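Long-range contacts in aminoglycoside N(3)-acetyltransferase III (Serratia marcescens, PDB 7LAO), which acetylates the 3-amino group of 2-deoxystreptamine antibiotics such as gentamicin, kanamycin and tobramycin, using acetyl-CoA as donor, and so confers resistance: residues Thr56-Ala61 with Ala120-Val125; Trp63-Tyr68 with Arg83-Phe88; Arg185-Met190 with Leu203-Asp208. All coordinates share one frame; numbering follows the deposited sequence.

Contact 1 of 3, residues Thr56-Ala61 with Ala120-Val125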
# COMPACT_ATOMS: atom_id res chain seq x y z
N THR A 56 -0.06 15.22 0.36
CA THR A 56 0.67 14.18 -0.34
C THR A 56 -0.24 12.97 -0.53
O THR A 56 -0.98 12.58 0.37
CB THR A 56 1.93 13.79 0.43
OG1 THR A 56 2.85 14.90 0.41
CG2 THR A 56 2.64 12.62 -0.24
N LEU A 57 -0.25 12.40 -1.73
CA LEU A 57 -1.00 11.18 -1.95
C LEU A 57 -0.01 10.05 -2.09
O LEU A 57 1.08 10.23 -2.63
CB LEU A 57 -1.83 11.25 -3.26
CG LEU A 57 -2.67 12.50 -3.46
CD1 LEU A 57 -3.27 12.58 -4.89
CD2 LEU A 57 -3.74 12.51 -2.33
N MET A 58 -0.44 8.86 -1.71
CA MET A 58 0.45 7.72 -1.72
C MET A 58 -0.30 6.47 -2.12
O MET A 58 -1.50 6.31 -1.83
CB MET A 58 1.08 7.53 -0.35
CG MET A 58 2.12 6.44 -0.26
SD MET A 58 2.89 6.49 1.43
CE MET A 58 3.84 4.96 1.41
N GLY A 59 0.42 5.55 -2.74
CA GLY A 59 -0.23 4.34 -3.20
C GLY A 59 0.75 3.19 -3.19
O GLY A 59 1.97 3.39 -3.31
N TYR A 60 0.21 1.98 -3.11
CA TYR A 60 1.02 0.76 -3.08
C TYR A 60 1.07 0.20 -4.49
O TYR A 60 0.16 -0.50 -4.94
CB TYR A 60 0.42 -0.22 -2.09
CG TYR A 60 1.16 -1.48 -1.77
CD1 TYR A 60 2.51 -1.66 -2.11
CD2 TYR A 60 0.50 -2.51 -1.13
CE1 TYR A 60 3.17 -2.85 -1.80
CE2 TYR A 60 1.13 -3.70 -0.82
CZ TYR A 60 2.46 -3.87 -1.13
OH TYR A 60 3.07 -5.06 -0.82
N ALA A 61 2.17 0.50 -5.21
CA ALA A 61 2.21 0.22 -6.65
C ALA A 61 2.72 -1.18 -6.95
O ALA A 61 2.19 -1.88 -7.82
CB ALA A 61 3.08 1.25 -7.37
N ALA A 120 7.72 -4.27 -3.40
CA ALA A 120 6.92 -3.49 -2.47
C ALA A 120 6.80 -2.03 -2.90
O ALA A 120 6.43 -1.18 -2.11
CB ALA A 120 7.50 -3.58 -1.06
N SER A 121 7.12 -1.75 -4.16
CA SER A 121 7.23 -0.38 -4.64
C SER A 121 6.04 0.50 -4.27
O SER A 121 4.87 0.10 -4.38
CB SER A 121 7.39 -0.43 -6.16
OG SER A 121 7.47 0.86 -6.70
N MET A 122 6.35 1.72 -3.85
CA MET A 122 5.34 2.69 -3.46
C MET A 122 5.42 3.90 -4.37
O MET A 122 6.49 4.25 -4.84
CB MET A 122 5.56 3.17 -2.01
CG MET A 122 5.60 2.06 -1.02
SD MET A 122 3.93 1.54 -0.51
CE MET A 122 4.42 0.15 0.50
N VAL A 123 4.27 4.55 -4.61
CA VAL A 123 4.23 5.78 -5.39
C VAL A 123 3.76 6.85 -4.43
O VAL A 123 2.88 6.58 -3.58
CB VAL A 123 3.32 5.67 -6.65
CG1 VAL A 123 1.85 5.21 -6.25
CG2 VAL A 123 3.22 6.99 -7.36
N ALA A 124 4.34 8.05 -4.52
CA ALA A 124 3.92 9.20 -3.72
C ALA A 124 4.05 10.50 -4.51
O ALA A 124 4.93 10.64 -5.38
CB ALA A 124 4.71 9.35 -2.42
N VAL A 125 3.19 11.47 -4.19
CA VAL A 125 3.08 12.71 -4.97
C VAL A 125 2.71 13.83 -4.04
O VAL A 125 1.63 13.79 -3.43
CB VAL A 125 1.96 12.63 -6.04
CG1 VAL A 125 2.23 13.67 -7.10
CG2 VAL A 125 1.76 11.24 -6.58
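Met122 lies between two side chains of the facing strand, Met58 and Tyr60, and the three share one face of the sheet with Ala124. The chain of Met122 leaves with CG anti to its own carbonyl carbon (chi1 -55°) and then bends, which sets SD beside the Tyr60 ring. SD is 4.8 Å from the ring centroid in an oblique Met-aromatic contact, and the methyl CE touches Tyr60 CD1 at 3.7 Å. Met58 is extended throughout; its CE ends 3.9 Å from Met122 SD, and the two side chains cross obliquely. Long, flexible and polarisable chains suit such a place because they mould themselves to an aromatic ring. The Tyr60 ring meets the other backbone at its edge: Ala120 O and Ser121 O lie near the ring plane, and Phe99 stacks on the ring. Beside Met58, Ala124 offers only CB, 4.5 Å from Met58 CG, and also meets Thr133 of helix 129-133.

The other face belongs to Leu57, Val123 and Val125. Val123 CG1 closes over Gly59, 3.8 Å from Gly59 CA, where the glycine carries no side chain. Leu57 and Val123 both pack on Leu106 of helix 102-108, an apolar setting suited to branched aliphatic residues.

The backbones run antiparallel. Leu57-Val125 and Gly59-Val123 are hydrogen-bonded pairs, each joined by two N-H...O bonds; Val123 N to Gly59 O, at 2.9 Å, is nearly straight (171°). Ala61 N makes a weak bond to Ser121 O.

Strand 56-60 also bonds through Met58 to Ile24 and Val26 of strand 23-28. The contact is a buried antiparallel strand pair inside the mixed, helix-covered sheet of this acetyltransferase, with Tyr60 at the strand end, its OH weakly hydrogen-bonded to a bound buffer molecule, probably from the crystallisation liquor.

Contact 2 of 3, residues Trp63-Tyr68 with Arg83-Phe88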
# COMPACT_ATOMS: atom_id res chain seq x y z
N TRP A 63 4.64 -4.19 -8.60
CA TRP A 63 5.16 -4.38 -9.95
C TRP A 63 4.41 -5.52 -10.62
O TRP A 63 4.25 -6.58 -10.02
CB TRP A 63 6.67 -4.68 -9.85
CG TRP A 63 7.45 -4.79 -11.17
CD1 TRP A 63 7.09 -4.31 -12.39
CD2 TRP A 63 8.70 -5.46 -11.35
NE1 TRP A 63 8.06 -4.62 -13.33
CE2 TRP A 63 9.06 -5.32 -12.71
CE3 TRP A 63 9.56 -6.15 -10.48
CZ2 TRP A 63 10.24 -5.86 -13.23
CZ3 TRP A 63 10.74 -6.67 -11.00
CH2 TRP A 63 11.06 -6.53 -12.36
N ASP A 64 3.99 -5.32 -11.88
CA ASP A 64 3.26 -6.35 -12.60
C ASP A 64 4.14 -7.51 -13.07
O ASP A 64 3.59 -8.50 -13.57
CB ASP A 64 2.50 -5.72 -13.79
CG ASP A 64 3.42 -5.13 -14.86
OD1 ASP A 64 3.04 -5.18 -16.05
OD2 ASP A 64 4.52 -4.61 -14.55
N ARG A 65 5.47 -7.43 -12.92
CA ARG A 65 6.39 -8.51 -13.28
C ARG A 65 7.34 -8.84 -12.12
O ARG A 65 8.52 -9.16 -12.33
CB ARG A 65 7.19 -8.17 -14.54
CG ARG A 65 6.35 -8.03 -15.81
CD ARG A 65 5.64 -9.33 -16.18
NE ARG A 65 6.40 -10.50 -15.75
CZ ARG A 65 5.87 -11.64 -15.34
NH1 ARG A 65 4.55 -11.80 -15.31
NH2 ARG A 65 6.67 -12.64 -14.96
N SER A 66 6.86 -8.78 -10.90
CA SER A 66 7.71 -9.11 -9.78
C SER A 66 7.93 -10.62 -9.73
O SER A 66 6.99 -11.38 -9.96
CB SER A 66 7.09 -8.61 -8.49
OG SER A 66 7.60 -9.28 -7.36
N PRO A 67 9.17 -11.09 -9.49
CA PRO A 67 9.43 -12.54 -9.37
C PRO A 67 9.35 -13.03 -7.93
O PRO A 67 10.22 -13.78 -7.46
CB PRO A 67 10.85 -12.67 -9.93
CG PRO A 67 11.50 -11.40 -9.54
CD PRO A 67 10.43 -10.33 -9.58
N TYR A 68 8.29 -12.62 -7.21
CA TYR A 68 8.15 -12.95 -5.80
C TYR A 68 7.96 -14.45 -5.59
O TYR A 68 8.70 -15.09 -4.83
CB TYR A 68 6.98 -12.18 -5.19
CG TYR A 68 6.70 -12.55 -3.74
CD1 TYR A 68 7.46 -12.01 -2.70
CD2 TYR A 68 5.66 -13.44 -3.41
CE1 TYR A 68 7.20 -12.33 -1.37
CE2 TYR A 68 5.40 -13.78 -2.07
CZ TYR A 68 6.16 -13.22 -1.06
OH TYR A 68 5.92 -13.54 0.27
N ARG A 83 17.38 -15.49 -17.41
CA ARG A 83 17.50 -14.18 -16.77
C ARG A 83 17.16 -13.03 -17.69
O ARG A 83 17.66 -11.91 -17.49
CB ARG A 83 18.88 -13.99 -16.15
CG ARG A 83 18.79 -13.47 -14.73
CD ARG A 83 18.36 -14.63 -13.83
NE ARG A 83 18.00 -14.25 -12.47
CZ ARG A 83 18.18 -15.04 -11.41
NH1 ARG A 83 18.72 -16.24 -11.57
NH2 ARG A 83 17.83 -14.64 -10.20
N ARG A 84 16.30 -13.22 -18.68
CA ARG A 84 15.79 -12.05 -19.38
C ARG A 84 14.52 -11.51 -18.73
O ARG A 84 13.67 -10.91 -19.41
CB ARG A 84 15.56 -12.35 -20.85
CG ARG A 84 15.56 -11.08 -21.66
CD ARG A 84 16.85 -11.00 -22.46
NE ARG A 84 16.96 -12.17 -23.32
CZ ARG A 84 18.04 -12.94 -23.41
NH1 ARG A 84 19.12 -12.65 -22.70
NH2 ARG A 84 18.04 -13.98 -24.23
N TRP A 85 14.38 -11.72 -17.44
CA TRP A 85 13.35 -11.04 -16.68
C TRP A 85 13.49 -9.54 -16.87
O TRP A 85 14.59 -9.00 -16.71
CB TRP A 85 13.45 -11.39 -15.20
CG TRP A 85 12.15 -11.25 -14.50
CD1 TRP A 85 11.56 -10.09 -14.09
CD2 TRP A 85 11.26 -12.31 -14.13
NE1 TRP A 85 10.36 -10.36 -13.47
CE2 TRP A 85 10.15 -11.72 -13.49
CE3 TRP A 85 11.30 -13.70 -14.27
CZ2 TRP A 85 9.09 -12.47 -13.00
CZ3 TRP A 85 10.24 -14.44 -13.78
CH2 TRP A 85 9.15 -13.83 -13.15
N PRO A 86 12.41 -8.83 -17.22
CA PRO A 86 12.50 -7.38 -17.45
C PRO A 86 13.01 -6.65 -16.23
O PRO A 86 12.61 -6.95 -15.09
CB PRO A 86 11.05 -6.98 -17.77
CG PRO A 86 10.22 -8.10 -17.27
CD PRO A 86 11.05 -9.33 -17.44
N PRO A 87 13.92 -5.70 -16.41
CA PRO A 87 14.42 -4.93 -15.27
C PRO A 87 13.34 -4.02 -14.70
O PRO A 87 12.45 -3.55 -15.41
CB PRO A 87 15.59 -4.12 -15.85
CG PRO A 87 15.95 -4.83 -17.15
CD PRO A 87 14.65 -5.38 -17.65
N PHE A 88 13.43 -3.79 -13.40
CA PHE A 88 12.46 -2.92 -12.74
C PHE A 88 12.89 -1.48 -12.96
O PHE A 88 13.87 -1.01 -12.37
CB PHE A 88 12.36 -3.24 -11.26
CG PHE A 88 11.45 -2.32 -10.52
CD1 PHE A 88 10.09 -2.35 -10.74
CD2 PHE A 88 11.96 -1.40 -9.62
CE1 PHE A 88 9.25 -1.50 -10.06
CE2 PHE A 88 11.12 -0.55 -8.93
CZ PHE A 88 9.77 -0.59 -9.16
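Trp63 faces Phe88 and Arg65 faces Pro86 across two irregular chains, whose CA atoms come no nearer than 7.5 Å (Arg65 CA to Pro86 CA), so side chains must fill the gap. With CG anti to the backbone N (chi1 -175°), the Trp63 indole is carried toward 83-88, where Phe88 covers one face. Phe88 CD1 sits above the middle of the indole, 3.5 Å from Trp63 CD2, and Phe88 CB lies over the six-membered ring, 3.8 Å from its centroid, as a CH-pi contact. The Phe88 ring itself turns an edge to the Trp63 face, with planes 62° apart. On the opposite face lie Arg65 O and Ser66 N, toward the rim.

Trp85 directs its edge toward the six-membered ring of Trp63 in an offset edge-to-face pair, with Trp85 CD1 4.0 Å from Trp63 CH2. Over one face of Trp85, Pro67 CB lies 3.8 Å from the centroid of the six-membered ring; this methylene of the rigid proline ring packs on the pi cloud. The bent Arg65 chain crosses Trp85 at about a right angle, bringing NH2 near Trp85 CZ2 and CH2 with the two planes tilted by 38°. Arg65 CB and CG rest against Pro86 CG.

One polar bond joins the chains: Trp85 NE1 donates to Arg65 O, modelled at a doubtfully short 2.5 Å.

Trp63 thus offers a broad face, while Trp85 adds an N-H donor to its own packing surface. Pro86 O, 3.2 Å from Trp63 CH2 in the ring plane, is buried without a hydrogen-bonding partner in the model. The chemistry implies that two parts of one long loop are held mainly by aromatic and CH-pi packing, with one indole N-H...O bond, of uncertain length, probably helping to orient Trp85.

Contact 3 of 3, residues Arg185-Met190 with Leu203-Asp208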
# COMPACT_ATOMS: atom_id res chain seq x y z
N ARG A 185 8.44 -15.47 8.53
CA ARG A 185 9.39 -14.83 7.63
C ARG A 185 9.38 -15.55 6.29
O ARG A 185 9.03 -16.73 6.20
CB ARG A 185 10.82 -14.87 8.20
CG ARG A 185 10.93 -14.52 9.67
CD ARG A 185 10.95 -13.02 9.82
NE ARG A 185 12.17 -12.45 9.25
CZ ARG A 185 12.55 -11.20 9.48
NH1 ARG A 185 11.80 -10.40 10.23
NH2 ARG A 185 13.67 -10.73 8.94
N VAL A 186 9.81 -14.83 5.25
CA VAL A 186 9.99 -15.40 3.92
C VAL A 186 11.30 -14.88 3.35
O VAL A 186 11.90 -13.94 3.88
CB VAL A 186 8.84 -15.04 2.95
CG1 VAL A 186 7.51 -15.58 3.46
CG2 VAL A 186 8.76 -13.54 2.75
N THR A 187 11.73 -15.50 2.25
CA THR A 187 12.89 -15.07 1.48
C THR A 187 12.56 -15.12 -0.00
O THR A 187 11.92 -16.06 -0.48
CB THR A 187 14.11 -15.94 1.75
OG1 THR A 187 13.84 -17.31 1.39
CG2 THR A 187 14.41 -15.89 3.20
N TYR A 188 13.03 -14.12 -0.74
CA TYR A 188 12.89 -14.12 -2.18
C TYR A 188 14.05 -13.32 -2.76
O TYR A 188 14.92 -12.84 -2.02
CB TYR A 188 11.53 -13.56 -2.60
CG TYR A 188 11.24 -12.22 -1.96
CD1 TYR A 188 11.63 -11.04 -2.58
CD2 TYR A 188 10.57 -12.15 -0.74
CE1 TYR A 188 11.37 -9.82 -2.00
CE2 TYR A 188 10.32 -10.91 -0.15
CZ TYR A 188 10.72 -9.76 -0.79
OH TYR A 188 10.47 -8.52 -0.23
N GLU A 189 14.08 -13.22 -4.09
CA GLU A 189 15.14 -12.48 -4.78
C GLU A 189 14.53 -11.48 -5.75
O GLU A 189 13.47 -11.72 -6.34
CB GLU A 189 16.11 -13.41 -5.53
CG GLU A 189 17.27 -13.92 -4.67
CD GLU A 189 18.32 -14.72 -5.45
OE1 GLU A 189 18.90 -15.66 -4.86
OE2 GLU A 189 18.57 -14.40 -6.64
N MET A 190 15.21 -10.33 -5.91
CA MET A 190 14.76 -9.24 -6.77
C MET A 190 15.91 -8.68 -7.59
O MET A 190 17.03 -8.52 -7.07
CB MET A 190 14.13 -8.09 -5.96
CG MET A 190 12.95 -8.44 -5.04
SD MET A 190 11.42 -8.94 -5.88
CE MET A 190 11.19 -7.68 -7.09
N LEU A 203 19.03 -10.59 -2.65
CA LEU A 203 18.16 -11.42 -1.89
C LEU A 203 17.54 -10.61 -0.77
O LEU A 203 18.19 -9.73 -0.19
CB LEU A 203 18.91 -12.62 -1.32
CG LEU A 203 18.10 -13.56 -0.41
CD1 LEU A 203 16.96 -14.20 -1.19
CD2 LEU A 203 19.00 -14.62 0.21
N ALA A 204 16.26 -10.88 -0.49
CA ALA A 204 15.59 -10.31 0.66
C ALA A 204 15.17 -11.38 1.66
O ALA A 204 14.88 -12.53 1.30
CB ALA A 204 14.34 -9.52 0.22
N GLU A 205 14.99 -10.92 2.90
CA GLU A 205 14.51 -11.70 4.03
C GLU A 205 13.55 -10.73 4.74
O GLU A 205 13.99 -9.68 5.21
CB GLU A 205 15.66 -12.09 4.96
CG GLU A 205 15.25 -12.30 6.41
CD GLU A 205 15.03 -13.76 6.75
OE1 GLU A 205 15.50 -14.20 7.82
OE2 GLU A 205 14.38 -14.47 5.95
N ASP A 206 12.26 -11.06 4.81
CA ASP A 206 11.31 -10.13 5.39
C ASP A 206 10.15 -10.90 6.00
O ASP A 206 10.02 -12.11 5.82
CB ASP A 206 10.81 -9.12 4.35
CG ASP A 206 10.66 -7.71 4.91
OD1 ASP A 206 10.20 -7.60 6.07
OD2 ASP A 206 11.00 -6.73 4.21
N PHE A 207 9.31 -10.18 6.74
CA PHE A 207 8.12 -10.76 7.33
C PHE A 207 7.14 -11.19 6.23
O PHE A 207 7.06 -10.58 5.16
CB PHE A 207 7.45 -9.75 8.28
CG PHE A 207 8.25 -9.43 9.50
CD1 PHE A 207 8.32 -10.33 10.54
CD2 PHE A 207 8.93 -8.22 9.61
CE1 PHE A 207 9.07 -10.04 11.67
CE2 PHE A 207 9.68 -7.93 10.73
CZ PHE A 207 9.73 -8.84 11.77
N ASP A 208 6.42 -12.27 6.51
CA ASP A 208 5.40 -12.80 5.59
C ASP A 208 4.24 -11.81 5.42
O ASP A 208 3.57 -11.46 6.39
CB ASP A 208 4.91 -14.13 6.15
CG ASP A 208 4.21 -14.99 5.12
OD1 ASP A 208 3.81 -14.46 4.07
OD2 ASP A 208 4.05 -16.21 5.38
O HOH W 1 6.51 -18.03 5.33
O HOH W 2 12.10 -6.76 1.62
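Arg185 reaches Phe207 because its chain folds back twice: chi2 (-82°) and chi3 (-67°) bend it at CD and NE, and beyond them NH1 stands over one face of Phe207, offset toward the rim, 3.0 Å from Phe207 CZ. Arg185 CZ lies 4.3 Å from the ring centroid, a cation-pi contact with planes 79° apart. Glu205 approaches the guanidinium edge, but its OE1 stays 4.0 Å from Arg185 NE, beyond a salt bridge; the opposite charges probably still attract. On the face of Val186, Tyr188, Ala204 and Asp206, Tyr188 CG stands between the backbone N and carbonyl carbon. Ala204 CB lies over one face of its ring, toward the rim, as a CH-pi contact, 3.7 Å from Tyr188 CE1; a methyl is small enough to let the ring lie close to the strand. Water 2 bridges Tyr188 OH and Asp206 OD2, which also accepts from Ala141 N, while Asp206 OD1 takes Phe207 N through its anti lone pair.

Two hydrogen bonds close the Val186-Asp206 pair, Val186 N to Asp206 O being 2.8 Å long. Val186 CG1 packs on the Asp208 carboxylate, whose OD2 is salt-bridged to Arg184.

This antiparallel hairpin of strands 185-192 and 200-207 forms a sheet separate from the seven-stranded one. The loop carrying Thr71 and Asn73 borders strand 185-192, bonding to Glu189 N and Thr187 N.

From the N terminus, after strand 23-28 and helix 40-51, the chain reaches strand 56-60, whose pairing with strand 122-125 makes contact 1 and closes a loop of 58 residues. Contact 2 is nested inside that loop, joining 63-68 to 83-88 around 14 intervening residues. Contact 3 follows in series, a hairpin closed over 12 residues. No contacts cross. Contact 1 belongs to the main sheet near the centre of the chain, and contact 2 touches it where Phe88 CZ meets Ser121 OG. Contact 2 also packs against contact 3, through Tyr68 on Tyr188 and Pro67 on Met190. The long loop that holds contact 2 thereby ties the main sheet to the peripheral hairpin.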